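Local coordinates for alanine racemase, biosynthetic (Pseudomonas aeruginosa PAO1, PDB 6A2F), which belongs to the fold-type III enzymes that use pyridoxal phosphate, pairing a TIM-barrel domain with a beta-rich C-terminal domain in a two-chain assembly, at residues A[3-13]-A[231-241]; A[274-284]-A[296-305]. One frame throughout, in Å; residues are numbered along the deposited sequence.

Interaction 1. Residues A[3-13]-A[231-241]; sequences PLVATVDLSAI and KPAMSLGAQLI
Strand 4-8, from the start of the chain, pairs antiparallel with strand 234-241 and so joins the mixed sheet of the C-terminal domain of this alanine racemase fold. Two hydrogen-bonded pairs, Val5 with Gly237 and Thr7 with Ser235, hold the strands in register. Val5 N to Gly237 O and Gly237 N to Val5 O are both 3.0 Å and nearly straight; Ser235 N reaches Thr7 O at 2.7 Å. Asp9 N closes the row on Ala233 O. Leu4, Ala6, Val8, Met234, Leu236 and Ala238 share one buried face of the sheet. With CG anti to the backbone N (chi1 -178°), Leu4 lays CD1 between Ala238 CB, 3.7 Å away, and Leu236 CD1. Ala6 and Val8 also bond by their backbones to Arg355 of strand 354-356. At one end, Pro3 CB rests on the amide carbon of Gln239, the side chains crossing at about a right angle, and Phe83 of the second subunit packs on this proline. At the other end Asp9 is the N-cap of helix 10-22: its OD1 takes the Ser11 hydroxyl on the syn lone pair and weak bonds from Ser11 N and Ala12 N. Inside that helix, Ile13 CG1 lies 3.6 Å from Ala233 CB.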
ATOM      1  N   PRO A   3      -2.683   5.202  17.828  1.00 13.25           N
ATOM      2  CA  PRO A   3      -2.514   6.611  17.487  1.00 12.84           C
ATOM      3  C   PRO A   3      -1.990   6.799  16.065  1.00 12.51           C
ATOM      4  O   PRO A   3      -0.812   7.105  15.863  1.00 12.37           O
ATOM      5  CB  PRO A   3      -1.501   7.120  18.526  1.00 12.96           C
ATOM      6  CG  PRO A   3      -0.977   5.912  19.244  1.00 13.13           C
ATOM      7  CD  PRO A   3      -1.542   4.683  18.598  1.00 13.16           C
ATOM      8  N   LEU A   4      -2.873   6.587  15.092  1.00 12.14           N
ATOM      9  CA  LEU A   4      -2.582   6.850  13.688  1.00 11.87           C
ATOM     10  C   LEU A   4      -3.851   7.246  12.952  1.00 11.75           C
ATOM     11  O   LEU A   4      -4.812   6.468  12.870  1.00 11.73           O
ATOM     12  CB  LEU A   4      -1.929   5.644  13.009  1.00 11.81           C
ATOM     13  CG  LEU A   4      -1.553   5.856  11.542  1.00 11.76           C
ATOM     14  CD1 LEU A   4      -0.391   6.829  11.397  1.00 11.76           C
ATOM     15  CD2 LEU A   4      -1.207   4.527  10.904  1.00 11.74           C
ATOM     16  N   VAL A   5      -3.842   8.465  12.422  1.00 11.54           N
ATOM     17  CA  VAL A   5      -5.010   9.037  11.760  1.00 11.45           C
ATOM     18  C   VAL A   5      -4.597   9.815  10.510  1.00 11.33           C
ATOM     19  O   VAL A   5      -3.646  10.602  10.538  1.00 11.23           O
ATOM     20  CB  VAL A   5      -5.828   9.947  12.717  1.00 11.37           C
ATOM     21  CG1 VAL A   5      -6.957  10.642  11.978  1.00 11.35           C
ATOM     22  CG2 VAL A   5      -6.399   9.151  13.882  1.00 11.28           C
ATOM     23  N   ALA A   6      -5.311   9.572   9.414  1.00 11.20           N
ATOM     24  CA  ALA A   6      -5.171  10.370   8.205  1.00 11.17           C
ATOM     25  C   ALA A   6      -6.270  11.439   8.181  1.00 11.15           C
ATOM     26  O   ALA A   6      -7.442  11.141   7.937  1.00 11.23           O
ATOM     27  CB  ALA A   6      -5.233   9.490   6.965  1.00 11.00           C
ATOM     28  N   THR A   7      -5.885  12.678   8.468  1.00 11.07           N
ATOM     29  CA  THR A   7      -6.814  13.798   8.455  1.00 11.00           C
ATOM     30  C   THR A   7      -6.844  14.393   7.053  1.00 10.89           C
ATOM     31  O   THR A   7      -5.804  14.790   6.509  1.00 10.88           O
ATOM     32  CB  THR A   7      -6.426  14.859   9.509  1.00 11.05           C
ATOM     33  OG1 THR A   7      -6.451  14.257  10.807  1.00 11.09           O
ATOM     34  CG2 THR A   7      -7.390  16.045   9.494  1.00 10.96           C
ATOM     35  N   VAL A   8      -8.042  14.433   6.476  1.00 10.70           N
ATOM     36  CA  VAL A   8      -8.240  14.932   5.123  1.00 10.58           C
ATOM     37  C   VAL A   8      -8.955  16.285   5.152  1.00 10.69           C
ATOM     38  O   VAL A   8     -10.048  16.422   5.724  1.00 10.62           O
ATOM     39  CB  VAL A   8      -9.020  13.923   4.251  1.00 10.49           C
ATOM     40  CG1 VAL A   8      -9.166  14.431   2.823  1.00 10.45           C
ATOM     41  CG2 VAL A   8      -8.340  12.563   4.256  1.00 10.44           C
ATOM     42  N   ASP A   9      -8.317  17.284   4.544  1.00 10.81           N
ATOM     43  CA  ASP A   9      -8.899  18.616   4.412  1.00 10.86           C
ATOM     44  C   ASP A   9      -9.663  18.721   3.092  1.00 10.87           C
ATOM     45  O   ASP A   9      -9.073  18.969   2.032  1.00 10.89           O
ATOM     46  CB  ASP A   9      -7.811  19.694   4.509  1.00 10.94           C
ATOM     47  CG  ASP A   9      -8.379  21.106   4.561  1.00 11.07           C
ATOM     48  OD1 ASP A   9      -9.591  21.293   4.313  1.00 11.20           O
ATOM     49  OD2 ASP A   9      -7.610  22.041   4.855  1.00 11.11           O
ATOM     50  N   LEU A  10     -10.980  18.541   3.172  1.00 10.93           N
ATOM     51  CA  LEU A  10     -11.842  18.550   1.991  1.00 10.89           C
ATOM     52  C   LEU A  10     -11.919  19.917   1.310  1.00 10.93           C
ATOM     53  O   LEU A  10     -12.011  20.001   0.086  1.00 11.04           O
ATOM     54  CB  LEU A  10     -13.242  18.034   2.330  1.00 10.83           C
ATOM     55  CG  LEU A  10     -13.370  16.550   2.708  1.00 10.87           C
ATOM     56  CD1 LEU A  10     -14.750  16.259   3.278  1.00 10.74           C
ATOM     57  CD2 LEU A  10     -13.063  15.621   1.538  1.00 10.78           C
ATOM     58  N   SER A  11     -11.859  20.984   2.098  1.00 11.01           N
ATOM     59  CA  SER A  11     -11.929  22.336   1.543  1.00 11.06           C
ATOM     60  C   SER A  11     -10.617  22.761   0.867  1.00 11.00           C
ATOM     61  O   SER A  11     -10.612  23.674   0.035  1.00 11.07           O
ATOM     62  CB  SER A  11     -12.365  23.344   2.610  1.00 11.13           C
ATOM     63  OG  SER A  11     -11.306  23.608   3.500  1.00 11.40           O
ATOM     64  N   ALA A  12      -9.513  22.096   1.210  1.00 10.85           N
ATOM     65  CA  ALA A  12      -8.271  22.250   0.449  1.00 10.76           C
ATOM     66  C   ALA A  12      -8.418  21.655  -0.960  1.00 10.76           C
ATOM     67  O   ALA A  12      -7.902  22.210  -1.933  1.00 10.76           O
ATOM     68  CB  ALA A  12      -7.098  21.621   1.184  1.00 10.66           C
ATOM     69  N   ILE A  13      -9.127  20.529  -1.060  1.00 10.73           N
ATOM     70  CA  ILE A  13      -9.409  19.893  -2.350  1.00 10.65           C
ATOM     71  C   ILE A  13     -10.294  20.802  -3.210  1.00 10.71           C
ATOM     72  O   ILE A  13     -10.039  20.966  -4.407  1.00 10.72           O
ATOM     73  CB  ILE A  13     -10.035  18.488  -2.173  1.00 10.60           C
ATOM     74  CG1 ILE A  13      -9.008  17.534  -1.552  1.00 10.58           C
ATOM     75  CG2 ILE A  13     -10.546  17.936  -3.503  1.00 10.52           C
ATOM     76  CD1 ILE A  13      -9.584  16.246  -1.000  1.00 10.52           C
ATOM     77  N   LYS A 231      -2.784  23.556  -1.724  1.00 16.33           N
ATOM     78  CA  LYS A 231      -2.923  23.209  -0.309  1.00 16.34           C
ATOM     79  C   LYS A 231      -2.987  21.692  -0.104  1.00 15.81           C
ATOM     80  O   LYS A 231      -3.802  21.023  -0.737  1.00 15.59           O
ATOM     81  CB  LYS A 231      -4.164  23.873   0.286  1.00 16.92           C
ATOM     82  CG  LYS A 231      -4.092  25.388   0.326  1.00 17.79           C
ATOM     83  CD  LYS A 231      -5.306  25.967   1.031  1.00 18.43           C
ATOM     84  CE  LYS A 231      -5.187  27.474   1.169  1.00 19.13           C
ATOM     85  NZ  LYS A 231      -6.410  28.054   1.793  1.00 19.71           N
ATOM     86  N   PRO A 232      -2.127  21.144   0.781  1.00 15.45           N
ATOM     87  CA  PRO A 232      -2.097  19.692   1.012  1.00 15.02           C
ATOM     88  C   PRO A 232      -3.396  19.178   1.618  1.00 14.60           C
ATOM     89  O   PRO A 232      -3.900  19.747   2.583  1.00 14.87           O
ATOM     90  CB  PRO A 232      -0.924  19.502   1.986  1.00 15.08           C
ATOM     91  CG  PRO A 232      -0.704  20.840   2.603  1.00 15.36           C
ATOM     92  CD  PRO A 232      -1.093  21.849   1.562  1.00 15.44           C
ATOM     93  N   ALA A 233      -3.934  18.111   1.040  1.00 14.14           N
ATOM     94  CA  ALA A 233      -5.215  17.569   1.479  1.00 13.61           C
ATOM     95  C   ALA A 233      -5.068  16.598   2.645  1.00 13.23           C
ATOM     96  O   ALA A 233      -5.871  16.636   3.579  1.00 13.19           O
ATOM     97  CB  ALA A 233      -5.944  16.908   0.317  1.00 13.51           C
ATOM     98  N   MET A 234      -4.045  15.744   2.595  1.00 12.76           N
ATOM     99  CA  MET A 234      -3.883  14.687   3.592  1.00 12.62           C
ATOM    100  C   MET A 234      -2.807  14.996   4.625  1.00 12.63           C
ATOM    101  O   MET A 234      -1.693  15.395   4.283  1.00 12.66           O
ATOM    102  CB  MET A 234      -3.589  13.332   2.935  1.00 12.43           C
ATOM    103  CG  MET A 234      -3.753  12.153   3.889  1.00 12.39           C
ATOM    104  SD  MET A 234      -2.954  10.613   3.378  1.00 12.29           S
ATOM    105  CE  MET A 234      -4.031  10.094   2.043  1.00 12.28           C
ATOM    106  N   SER A 235      -3.158  14.792   5.889  1.00 12.62           N
ATOM    107  CA  SER A 235      -2.207  14.876   6.981  1.00 12.71           C
ATOM    108  C   SER A 235      -2.176  13.530   7.697  1.00 12.76           C
ATOM    109  O   SER A 235      -3.159  13.128   8.319  1.00 12.73           O
ATOM    110  CB  SER A 235      -2.598  16.001   7.941  1.00 12.63           C
ATOM    111  OG  SER A 235      -1.461  16.504   8.610  1.00 12.68           O
ATOM    112  N   LEU A 236      -1.059  12.818   7.573  1.00 12.93           N
ATOM    113  CA  LEU A 236      -0.893  11.538   8.255  1.00 13.05           C
ATOM    114  C   LEU A 236      -0.154  11.764   9.569  1.00 13.28           C
ATOM    115  O   LEU A 236       1.038  12.080   9.579  1.00 13.42           O
ATOM    116  CB  LEU A 236      -0.167  10.522   7.362  1.00 12.87           C
ATOM    117  CG  LEU A 236      -0.054   9.074   7.866  1.00 12.82           C
ATOM    118  CD1 LEU A 236      -1.423   8.425   8.011  1.00 12.75           C
ATOM    119  CD2 LEU A 236       0.842   8.236   6.962  1.00 12.57           C
ATOM    120  N   GLY A 237      -0.882  11.627  10.674  1.00 13.56           N
ATOM    121  CA  GLY A 237      -0.331  11.877  12.001  1.00 13.89           C
ATOM    122  C   GLY A 237      -0.266  10.628  12.859  1.00 14.31           C
ATOM    123  O   GLY A 237      -1.204   9.828  12.882  1.00 14.24           O
ATOM    124  N   ALA A 238       0.855  10.461  13.558  1.00 14.57           N
ATOM    125  CA  ALA A 238       1.024   9.377  14.514  1.00 14.94           C
ATOM    126  C   ALA A 238       1.575   9.907  15.839  1.00 15.21           C
ATOM    127  O   ALA A 238       1.501  11.107  16.114  1.00 14.92           O
ATOM    128  CB  ALA A 238       1.927   8.294  13.941  1.00 15.02           C
ATOM    129  N   GLN A 239       2.119   9.005  16.655  1.00 15.43           N
ATOM    130  CA  GLN A 239       2.666   9.370  17.956  1.00 15.75           C
ATOM    131  C   GLN A 239       3.918   8.589  18.304  1.00 15.94           C
ATOM    132  O   GLN A 239       4.127   7.475  17.816  1.00 16.01           O
ATOM    133  CB  GLN A 239       1.630   9.140  19.058  1.00 15.86           C
ATOM    134  CG  GLN A 239       0.837  10.374  19.454  1.00 15.85           C
ATOM    135  CD  GLN A 239      -0.317  10.043  20.378  1.00 15.84           C
ATOM    136  OE1 GLN A 239      -0.163   9.277  21.335  1.00 15.71           O
ATOM    137  NE2 GLN A 239      -1.487  10.615  20.091  1.00 15.62           N
ATOM    138  N   LEU A 240       4.745   9.187  19.157  1.00 16.14           N
ATOM    139  CA  LEU A 240       5.831   8.468  19.808  1.00 16.20           C
ATOM    140  C   LEU A 240       5.225   7.533  20.843  1.00 16.18           C
ATOM    141  O   LEU A 240       4.494   7.975  21.729  1.00 16.10           O
ATOM    142  CB  LEU A 240       6.801   9.439  20.483  1.00 16.06           C
ATOM    143  CG  LEU A 240       7.660  10.362  19.620  1.00 16.00           C
ATOM    144  CD1 LEU A 240       8.503  11.234  20.535  1.00 16.12           C
ATOM    145  CD2 LEU A 240       8.543   9.584  18.652  1.00 15.89           C
ATOM    146  N   ILE A 241       5.519   6.241  20.706  1.00 16.56           N
ATOM    147  CA  ILE A 241       4.989   5.202  21.597  1.00 17.15           C
ATOM    148  C   ILE A 241       6.102   4.590  22.451  1.00 17.95           C
ATOM    149  O   ILE A 241       5.843   3.793  23.365  1.00 17.85           O
ATOM    150  CB  ILE A 241       4.228   4.099  20.823  1.00 16.82           C
ATOM    151  CG1 ILE A 241       5.161   3.368  19.840  1.00 16.91           C
ATOM    152  CG2 ILE A 241       3.023   4.697  20.107  1.00 16.65           C
ATOM    153  CD1 ILE A 241       4.560   2.138  19.185  1.00 16.78           C
TER

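Interaction 2. Residues A[274-284]-A[296-305]; sequences ADGYPRTAPAG and LAGRVSMDML. With DLY (D-lysine), chain D; ACT (acetate ion), chain E.
Met302 O accepts from Ala274 N at 3.0 Å, in the carbonyl plane and on a lone pair, while farther along a water joins the two loops, donating to Arg279 O and Ala281 O and accepting from Val300 N. Ala274 CB touches Met302 CG at 3.5 Å. Val300 CB lies against Arg279 O at 3.5 Å, with CG2 anti to the carbonyl carbon and directed to Ala281 CB and Tyr277 CD2. Pro278 CD lies over one face of the Tyr277 ring, toward the rim; Leu305 CD1 and Leu296 CD1 approach the ring obliquely, the latter 3.7 Å from Ala281 CB. An extended Arg279 side chain reaches an acetate, probably from the crystallisation liquor, at the guanidinium edge, NH2 bonding to its OXT at 2.6 Å; Arg299 brings CD to the same oxygen. Arg279 NH1 bonds to Thr339 of the second subunit. D-lysine is held by its carboxylate: OXT accepts from Ser301 OG at 2.6 Å and from Asp303 N at 3.0 Å. Ser301 OG also bonds to Arg130 of the second subunit, and Asp303 OD1 is salt-bridged to Arg351. Loop 296-305, packed against 274-284, thus lines a D-lysine pocket at the subunit interface of this alanine racemase fold.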
ATOM      1  N   ALA A 274       2.605  -1.413   6.571  1.00 11.64           N
ATOM      2  CA  ALA A 274       1.230  -1.889   6.408  1.00 11.57           C
ATOM      3  C   ALA A 274       0.199  -0.762   6.515  1.00 11.51           C
ATOM      4  O   ALA A 274      -0.963  -0.944   6.162  1.00 11.46           O
ATOM      5  CB  ALA A 274       0.921  -2.990   7.407  1.00 11.59           C
ATOM      6  N   ASP A 275       0.624   0.395   7.012  1.00 11.61           N
ATOM      7  CA  ASP A 275      -0.224   1.583   7.022  1.00 11.75           C
ATOM      8  C   ASP A 275      -0.123   2.335   5.693  1.00 11.86           C
ATOM      9  O   ASP A 275      -0.924   3.223   5.411  1.00 11.99           O
ATOM     10  CB  ASP A 275       0.147   2.496   8.187  1.00 11.76           C
ATOM     11  CG  ASP A 275       0.072   1.788   9.532  1.00 11.89           C
ATOM     12  OD1 ASP A 275      -1.021   1.281   9.889  1.00 11.81           O
ATOM     13  OD2 ASP A 275       1.107   1.749  10.238  1.00 11.88           O
ATOM     14  N   GLY A 276       0.860   1.963   4.877  1.00 11.88           N
ATOM     15  CA  GLY A 276       1.084   2.608   3.590  1.00 12.04           C
ATOM     16  C   GLY A 276       2.462   3.234   3.457  1.00 12.17           C
ATOM     17  O   GLY A 276       2.878   3.597   2.352  1.00 12.17           O
ATOM     18  N   TYR A 277       3.165   3.364   4.583  1.00 12.08           N
ATOM     19  CA  TYR A 277       4.496   3.950   4.589  1.00 12.10           C
ATOM     20  C   TYR A 277       5.465   3.084   3.776  1.00 12.24           C
ATOM     21  O   TYR A 277       5.359   1.854   3.794  1.00 12.24           O
ATOM     22  CB  TYR A 277       5.002   4.146   6.025  1.00 12.01           C
ATOM     23  CG  TYR A 277       5.985   5.291   6.144  1.00 11.92           C
ATOM     24  CD1 TYR A 277       5.540   6.595   6.355  1.00 11.86           C
ATOM     25  CD2 TYR A 277       7.356   5.076   6.013  1.00 11.85           C
ATOM     26  CE1 TYR A 277       6.432   7.650   6.441  1.00 11.84           C
ATOM     27  CE2 TYR A 277       8.254   6.125   6.098  1.00 11.85           C
ATOM     28  CZ  TYR A 277       7.784   7.410   6.313  1.00 11.84           C
ATOM     29  OH  TYR A 277       8.671   8.455   6.397  1.00 11.85           O
ATOM     30  N   PRO A 278       6.386   3.718   3.025  1.00 12.33           N
ATOM     31  CA  PRO A 278       7.371   2.922   2.272  1.00 12.33           C
ATOM     32  C   PRO A 278       8.284   2.131   3.201  1.00 12.42           C
ATOM     33  O   PRO A 278       8.908   2.716   4.089  1.00 12.50           O
ATOM     34  CB  PRO A 278       8.174   3.981   1.513  1.00 12.26           C
ATOM     35  CG  PRO A 278       7.229   5.129   1.372  1.00 12.37           C
ATOM     36  CD  PRO A 278       6.431   5.144   2.650  1.00 12.31           C
ATOM     37  N   ARG A 279       8.357   0.815   3.005  1.00 12.40           N
ATOM     38  CA  ARG A 279       9.200  -0.031   3.853  1.00 12.44           C
ATOM     39  C   ARG A 279      10.680   0.329   3.761  1.00 12.62           C
ATOM     40  O   ARG A 279      11.403   0.250   4.760  1.00 12.64           O
ATOM     41  CB  ARG A 279       9.016  -1.515   3.534  1.00 12.32           C
ATOM     42  CG  ARG A 279       9.984  -2.396   4.302  1.00 12.35           C
ATOM     43  CD  ARG A 279       9.862  -3.876   3.997  1.00 12.28           C
ATOM     44  NE  ARG A 279      10.982  -4.579   4.614  1.00 12.24           N
ATOM     45  CZ  ARG A 279      12.155  -4.788   4.026  1.00 12.28           C
ATOM     46  NH1 ARG A 279      12.375  -4.377   2.783  1.00 12.31           N
ATOM     47  NH2 ARG A 279      13.115  -5.419   4.683  1.00 12.29           N
ATOM     48  N   THR A 280      11.120   0.718   2.564  1.00 12.80           N
ATOM     49  CA  THR A 280      12.543   0.930   2.284  1.00 13.16           C
ATOM     50  C   THR A 280      13.020   2.366   2.556  1.00 13.39           C
ATOM     51  O   THR A 280      14.158   2.715   2.236  1.00 13.26           O
ATOM     52  CB  THR A 280      12.905   0.517   0.836  1.00 13.12           C
ATOM     53  OG1 THR A 280      12.047   1.194  -0.090  1.00 12.97           O
ATOM     54  CG2 THR A 280      12.747  -0.988   0.653  1.00 13.22           C
ATOM     55  N   ALA A 281      12.151   3.185   3.147  1.00 13.75           N
ATOM     56  CA  ALA A 281      12.507   4.546   3.546  1.00 14.13           C
ATOM     57  C   ALA A 281      13.880   4.546   4.209  1.00 14.43           C
ATOM     58  O   ALA A 281      14.053   3.942   5.269  1.00 14.26           O
ATOM     59  CB  ALA A 281      11.460   5.123   4.487  1.00 13.99           C
ATOM     60  N   PRO A 282      14.866   5.200   3.568  1.00 14.84           N
ATOM     61  CA  PRO A 282      16.239   5.175   4.069  1.00 15.25           C
ATOM     62  C   PRO A 282      16.470   6.121   5.247  1.00 15.71           C
ATOM     63  O   PRO A 282      15.607   6.947   5.568  1.00 15.75           O
ATOM     64  CB  PRO A 282      17.062   5.630   2.859  1.00 15.16           C
ATOM     65  CG  PRO A 282      16.132   6.493   2.077  1.00 15.08           C
ATOM     66  CD  PRO A 282      14.741   5.976   2.318  1.00 14.91           C
ATOM     67  N   ALA A 283      17.632   5.978   5.883  1.00 15.98           N
ATOM     68  CA  ALA A 283      18.081   6.897   6.912  1.00 16.03           C
ATOM     69  C   ALA A 283      18.117   8.312   6.332  1.00 16.14           C
ATOM     70  O   ALA A 283      18.623   8.525   5.225  1.00 15.95           O
ATOM     71  CB  ALA A 283      19.457   6.485   7.415  1.00 15.98           C
ATOM     72  N   GLY A 284      17.560   9.268   7.070  1.00 16.10           N
ATOM     73  CA  GLY A 284      17.520  10.659   6.618  1.00 16.19           C
ATOM     74  C   GLY A 284      16.194  11.099   6.016  1.00 16.11           C
ATOM     75  O   GLY A 284      16.033  12.269   5.653  1.00 16.08           O
ATOM     76  N   LEU A 296      14.554   9.638  10.088  1.00 17.90           N
ATOM     77  CA  LEU A 296      14.355   8.218  10.372  1.00 17.38           C
ATOM     78  C   LEU A 296      15.651   7.517  10.746  1.00 16.86           C
ATOM     79  O   LEU A 296      16.732   7.893  10.286  1.00 16.54           O
ATOM     80  CB  LEU A 296      13.730   7.497   9.172  1.00 17.47           C
ATOM     81  CG  LEU A 296      12.291   7.755   8.721  1.00 17.70           C
ATOM     82  CD1 LEU A 296      11.826   6.602   7.844  1.00 17.90           C
ATOM     83  CD2 LEU A 296      11.335   7.925   9.887  1.00 17.68           C
ATOM     84  N   ALA A 297      15.522   6.485  11.578  1.00 16.52           N
ATOM     85  CA  ALA A 297      16.650   5.655  11.980  1.00 16.14           C
ATOM     86  C   ALA A 297      16.226   4.194  12.039  1.00 15.91           C
ATOM     87  O   ALA A 297      15.384   3.816  12.858  1.00 15.83           O
ATOM     88  CB  ALA A 297      17.192   6.109  13.325  1.00 16.04           C
ATOM     89  N   GLY A 298      16.806   3.380  11.160  1.00 15.69           N
ATOM     90  CA  GLY A 298      16.530   1.947  11.121  1.00 15.46           C
ATOM     91  C   GLY A 298      15.462   1.588  10.109  1.00 15.37           C
ATOM     92  O   GLY A 298      14.732   2.460   9.640  1.00 15.16           O
ATOM     93  N   ARG A 299      15.378   0.301   9.770  1.00 15.51           N
ATOM     94  CA  ARG A 299      14.364  -0.200   8.842  1.00 15.68           C
ATOM     95  C   ARG A 299      12.964   0.056   9.379  1.00 15.21           C
ATOM     96  O   ARG A 299      12.694  -0.151  10.560  1.00 15.03           O
ATOM     97  CB  ARG A 299      14.520  -1.707   8.601  1.00 16.57           C
ATOM     98  CG  ARG A 299      15.711  -2.128   7.752  1.00 17.57           C
ATOM     99  CD  ARG A 299      15.417  -3.455   7.059  1.00 18.29           C
ATOM    100  NE  ARG A 299      16.608  -4.167   6.589  1.00 18.73           N
ATOM    101  CZ  ARG A 299      17.354  -3.800   5.543  1.00 19.55           C
ATOM    102  NH1 ARG A 299      17.063  -2.696   4.849  1.00 19.54           N
ATOM    103  NH2 ARG A 299      18.411  -4.531   5.196  1.00 19.43           N
ATOM    104  N   VAL A 300      12.083   0.520   8.499  1.00 14.74           N
ATOM    105  CA  VAL A 300      10.660   0.592   8.795  1.00 14.39           C
ATOM    106  C   VAL A 300      10.131  -0.843   8.878  1.00 14.18           C
ATOM    107  O   VAL A 300      10.453  -1.686   8.034  1.00 14.12           O
ATOM    108  CB  VAL A 300       9.903   1.398   7.707  1.00 14.32           C
ATOM    109  CG1 VAL A 300       8.409   1.452   7.993  1.00 14.16           C
ATOM    110  CG2 VAL A 300      10.464   2.812   7.600  1.00 14.33           C
ATOM    111  N   SER A 301       9.349  -1.127   9.912  1.00 13.91           N
ATOM    112  CA  SER A 301       8.696  -2.423  10.023  1.00 13.96           C
ATOM    113  C   SER A 301       7.195  -2.302   9.708  1.00 14.11           C
ATOM    114  O   SER A 301       6.737  -1.243   9.265  1.00 13.96           O
ATOM    115  CB  SER A 301       8.960  -3.040  11.392  1.00 13.94           C
ATOM    116  OG  SER A 301       8.317  -2.323  12.423  1.00 13.97           O
ATOM    117  N   MET A 302       6.446  -3.385   9.905  1.00 14.25           N
ATOM    118  CA  MET A 302       5.042  -3.449   9.486  1.00 14.48           C
ATOM    119  C   MET A 302       4.147  -2.408  10.166  1.00 14.62           C
ATOM    120  O   MET A 302       3.327  -1.761   9.512  1.00 14.50           O
ATOM    121  CB  MET A 302       4.490  -4.861   9.706  1.00 14.54           C
ATOM    122  CG  MET A 302       3.102  -5.113   9.138  1.00 14.68           C
ATOM    123  SD  MET A 302       2.635  -6.855   9.108  1.00 14.72           S
ATOM    124  CE  MET A 302       3.684  -7.437   7.777  1.00 14.73           C
ATOM    125  N   ASP A 303       4.270  -2.290  11.476  1.00 14.93           N
ATOM    126  CA  ASP A 303       3.449  -1.353  12.209  1.00 15.57           C
ATOM    127  C   ASP A 303       4.228  -0.236  12.879  1.00 16.07           C
ATOM    128  O   ASP A 303       3.634   0.658  13.461  1.00 16.04           O
ATOM    129  CB  ASP A 303       2.636  -2.116  13.257  1.00 15.47           C
ATOM    130  CG  ASP A 303       1.996  -3.364  12.697  1.00 15.48           C
ATOM    131  OD1 ASP A 303       0.950  -3.244  12.048  1.00 15.45           O
ATOM    132  OD2 ASP A 303       2.530  -4.465  12.907  1.00 15.53           O
ATOM    133  N   MET A 304       5.552  -0.315  12.839  1.00 16.82           N
ATOM    134  CA  MET A 304       6.374   0.662  13.543  1.00 17.60           C
ATOM    135  C   MET A 304       7.489   1.317  12.742  1.00 17.26           C
ATOM    136  O   MET A 304       7.984   0.775  11.761  1.00 17.15           O
ATOM    137  CB  MET A 304       6.953   0.033  14.815  1.00 18.76           C
ATOM    138  CG  MET A 304       5.902  -0.343  15.845  1.00 20.16           C
ATOM    139  SD  MET A 304       6.519  -1.377  17.185  1.00 22.33           S
ATOM    140  CE  MET A 304       6.708  -2.952  16.364  1.00 21.53           C
ATOM    141  N   LEU A 305       7.849   2.520  13.180  1.00 16.77           N
ATOM    142  CA  LEU A 305       8.911   3.306  12.570  1.00 16.69           C
ATOM    143  C   LEU A 305       9.753   3.922  13.682  1.00 16.69           C
ATOM    144  O   LEU A 305       9.251   4.188  14.773  1.00 16.69           O
ATOM    145  CB  LEU A 305       8.326   4.400  11.675  1.00 16.44           C
ATOM    146  CG  LEU A 305       9.169   5.665  11.495  1.00 16.23           C
ATOM    147  CD1 LEU A 305       8.555   6.574  10.442  1.00 15.90           C
ATOM    148  CD2 LEU A 305       9.334   6.402  12.815  1.00 16.11           C
TER
HETATM  149  N   DLY D 402       8.444  -5.193  14.732  0.70 22.64           N
HETATM  150  CA  DLY D 402       7.350  -5.733  13.864  0.70 23.02           C
HETATM  151  C   DLY D 402       6.185  -4.775  13.791  0.70 23.09           C
HETATM  152  O   DLY D 402       5.083  -5.083  14.243  0.70 23.32           O
HETATM  153  CB  DLY D 402       7.907  -5.982  12.466  0.70 22.70           C
HETATM  154  CG  DLY D 402       7.315  -7.211  11.781  0.70 22.31           C
HETATM  155  CD  DLY D 402       7.277  -7.025  10.270  0.70 21.58           C
HETATM  156  CE  DLY D 402       8.612  -7.364   9.616  0.70 21.20           C
HETATM  157  NZ  DLY D 402       9.032  -6.229   8.822  0.70 20.76           N
HETATM  158  OXT DLY D 402       6.280  -3.657  13.281  0.70 23.06           O
HETATM  159  C   ACT E 403      12.440  -6.814   7.624  1.00 34.30           C
HETATM  160  O   ACT E 403      11.201  -6.628   7.572  1.00 34.35           O
HETATM  161  OXT ACT E 403      13.247  -5.954   7.216  1.00 33.88           O
HETATM  162  CH3 ACT E 403      12.984  -8.097   8.189  1.00 34.07           C
HETATM  163  O   HOH W   1      13.360   1.467   6.030  1.00 10.54           O

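The two contacts adjoin within the beta-rich part of the chain, their centres about 18 Å apart. Interaction 1 brings residues distant in sequence together as neighbouring strands, whereas interaction 2 packs two loops separated by a short strand hairpin. They meet where Leu4 CD2 packs 3.3 Å from Asp275 CG. Asp275 is salt-bridged through OD1 to Arg2 and Arg351, and Arg351 also pairs with Asp303 of the ligand loop, so these charges connect the start of the chain with the D-lysine site. Interaction 1 stays farther from that ligand, the Ile241 side chain lying about 8 Å away, while residues 301-304 line its pocket. Both contacts touch the second subunit.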